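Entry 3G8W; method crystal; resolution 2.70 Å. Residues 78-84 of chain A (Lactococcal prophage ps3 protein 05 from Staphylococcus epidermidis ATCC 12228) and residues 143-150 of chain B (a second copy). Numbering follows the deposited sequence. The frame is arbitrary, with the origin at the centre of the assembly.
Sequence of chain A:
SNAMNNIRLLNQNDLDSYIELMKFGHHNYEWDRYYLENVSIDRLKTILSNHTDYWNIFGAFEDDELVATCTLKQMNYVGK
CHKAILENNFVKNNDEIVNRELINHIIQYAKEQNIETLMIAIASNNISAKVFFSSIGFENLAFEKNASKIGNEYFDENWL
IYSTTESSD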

# COMPACT_ATOMS: atom_id res chain seq x y z
N VAL A 78 -8.28 7.73 -2.65
CA VAL A 78 -9.40 8.63 -2.35
C VAL A 78 -9.79 8.87 -0.87
O VAL A 78 -9.94 10.03 -0.47
CB VAL A 78 -10.63 8.34 -3.23
CG1 VAL A 78 -10.32 8.72 -4.66
CG2 VAL A 78 -11.00 6.89 -3.14
N GLY A 79 -9.94 7.82 -0.06
CA GLY A 79 -10.34 8.06 1.33
C GLY A 79 -9.25 7.80 2.36
O GLY A 79 -9.53 7.53 3.55
N LYS A 80 -8.00 7.87 1.91
CA LYS A 80 -6.90 7.31 2.67
C LYS A 80 -5.78 8.30 2.98
O LYS A 80 -4.80 7.93 3.64
CB LYS A 80 -6.41 6.00 2.01
CG LYS A 80 -7.41 4.80 2.15
CD LYS A 80 -6.90 3.50 1.53
CE LYS A 80 -6.44 2.43 2.58
NZ LYS A 80 -5.06 1.76 2.26
N CYS A 81 -6.04 9.55 2.61
CA CYS A 81 -5.15 10.71 2.69
C CYS A 81 -4.76 11.16 4.07
O CYS A 81 -3.85 11.93 4.23
CB CYS A 81 -5.89 11.89 2.09
SG CYS A 81 -5.73 12.06 0.38
N HIS A 82 -5.50 10.72 5.05
CA HIS A 82 -5.23 11.04 6.42
C HIS A 82 -4.09 10.13 6.92
O HIS A 82 -3.57 10.34 8.00
CB HIS A 82 -6.50 10.90 7.25
CG HIS A 82 -7.05 9.50 7.30
ND1 HIS A 82 -7.90 9.00 6.34
CD2 HIS A 82 -6.87 8.50 8.20
CE1 HIS A 82 -8.22 7.75 6.64
NE2 HIS A 82 -7.61 7.43 7.77
N LYS A 83 -3.67 9.16 6.11
CA LYS A 83 -2.62 8.21 6.49
C LYS A 83 -1.33 8.33 5.69
O LYS A 83 -1.30 8.89 4.59
CB LYS A 83 -3.13 6.79 6.33
CG LYS A 83 -4.33 6.44 7.20
CD LYS A 83 -5.23 5.45 6.49
CE LYS A 83 -4.72 4.04 6.63
NZ LYS A 83 -5.61 3.10 5.90
N ALA A 84 -0.25 7.77 6.24
CA ALA A 84 1.02 7.76 5.52
C ALA A 84 1.90 6.66 6.07
O ALA A 84 1.73 6.26 7.21
CB ALA A 84 1.68 9.05 5.68
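Chain B (143-150) FEKNASKI

Chain B meets a loop of chain A with a bent segment, extended on each side of its corner. In chain A, residues K80(A) to K83(A) form a type I beta turn, closed by the K83(A) N to K80(A) O hydrogen bond of 3.0 Å, and a strand begins at K83(A). Chain B arrives as a strand at F143(B) and E144(B), turns a corner at K145(B) and N146(B), and runs on as a strand to I150(B). The nearest CA atoms across the contact are those of G79(A) and S148(B), 5.3 Å apart.

V78(A) makes no contact with this stretch. G79(A) presents its carbonyl to the chain B strand: K149(B) N donates to G79(A) O at 3.0 Å, nearly linear at 165°, and S148(B) CA approaches the same oxygen at 3.4 Å in a CA-H...O contact. G79(A) has no side chain, and it is the backbone carbonyl that makes the contact; a CB would have room, so the fit does not demand glycine. K80(A) packs through its aliphatic portion, its CG lying 4.1 Å from A147(B) O, while C81(A), on the turn, stays clear.

H82(A) points toward chain B and gives up the most surface on its side. Its chi1 is p, and H82(A) NE2 donates to N146(B) O at 2.9 Å, the acceptor lying at the ring edge, where an imidazole N-H can reach it. The ring also packs against K149(B), with H82(A) ND1 3.3 Å from K149(B) CB; the extended, all-t lysine then leads its amine away to a partner elsewhere in the structure.

K83(A) suits a buried site lined with oxygens because its long chain carries a charge to them. K83(A) NZ donates to A147(B) O at 3.0 Å and forms a salt bridge with E144(B) OE2 at 2.9 Å, though the hydrogen bond within that bridge is weak. This one amine thus ties together residues before and after the corner. A84(A) continues the strand beyond reach of this part of chain B.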

# COMPACT_ATOMS: atom_id res chain seq x y z
N PHE B 143 -7.39 -5.84 11.81
CA PHE B 143 -8.52 -4.97 12.00
C PHE B 143 -8.01 -3.55 12.21
O PHE B 143 -7.24 -3.29 13.11
CB PHE B 143 -9.34 -5.45 13.18
CG PHE B 143 -10.37 -4.47 13.61
CD1 PHE B 143 -11.38 -4.09 12.73
CD2 PHE B 143 -10.34 -3.92 14.89
CE1 PHE B 143 -12.35 -3.17 13.12
CE2 PHE B 143 -11.30 -3.01 15.28
CZ PHE B 143 -12.32 -2.64 14.39
N GLU B 144 -8.46 -2.63 11.36
CA GLU B 144 -7.91 -1.28 11.34
C GLU B 144 -8.99 -0.21 11.62
O GLU B 144 -9.84 0.10 10.77
CB GLU B 144 -7.21 -1.04 10.01
CG GLU B 144 -6.23 0.11 10.01
CD GLU B 144 -5.84 0.63 8.60
OE1 GLU B 144 -5.82 -0.14 7.60
OE2 GLU B 144 -5.55 1.83 8.49
N LYS B 145 -8.93 0.32 12.84
CA LYS B 145 -9.71 1.52 13.25
C LYS B 145 -9.42 2.68 12.30
O LYS B 145 -8.28 2.86 11.87
CB LYS B 145 -9.44 1.91 14.72
CG LYS B 145 -9.89 0.86 15.79
CD LYS B 145 -10.53 1.42 17.13
CE LYS B 145 -9.61 2.26 18.11
NZ LYS B 145 -8.06 2.02 18.04
N ASN B 146 -10.46 3.42 11.92
CA ASN B 146 -10.30 4.62 11.10
C ASN B 146 -9.39 4.44 9.91
O ASN B 146 -8.63 5.33 9.56
CB ASN B 146 -9.73 5.76 11.94
CG ASN B 146 -10.34 5.82 13.30
OD1 ASN B 146 -9.61 5.82 14.28
ND2 ASN B 146 -11.67 5.83 13.39
N ALA B 147 -9.46 3.26 9.31
CA ALA B 147 -8.81 3.00 8.03
C ALA B 147 -9.16 4.04 6.93
O ALA B 147 -8.31 4.41 6.14
CB ALA B 147 -9.17 1.61 7.57
N SER B 148 -10.41 4.51 6.91
CA SER B 148 -10.87 5.41 5.86
C SER B 148 -11.56 6.55 6.50
O SER B 148 -12.30 6.37 7.48
CB SER B 148 -11.85 4.71 4.93
OG SER B 148 -11.18 3.79 4.06
N LYS B 149 -11.31 7.74 5.97
CA LYS B 149 -11.98 8.94 6.45
C LYS B 149 -12.73 9.52 5.27
O LYS B 149 -12.20 9.60 4.16
CB LYS B 149 -10.96 9.95 7.00
CG LYS B 149 -11.54 11.02 7.88
CD LYS B 149 -10.51 12.07 8.22
CE LYS B 149 -11.15 13.26 8.90
NZ LYS B 149 -10.20 14.38 9.01
N ILE B 150 -13.98 9.90 5.50
CA ILE B 150 -14.81 10.60 4.52
C ILE B 150 -15.34 11.89 5.15
O ILE B 150 -15.86 11.87 6.26
CB ILE B 150 -15.96 9.69 3.99
CG1 ILE B 150 -15.47 8.85 2.80
CG2 ILE B 150 -17.16 10.49 3.54
CD1 ILE B 150 -15.21 7.37 3.08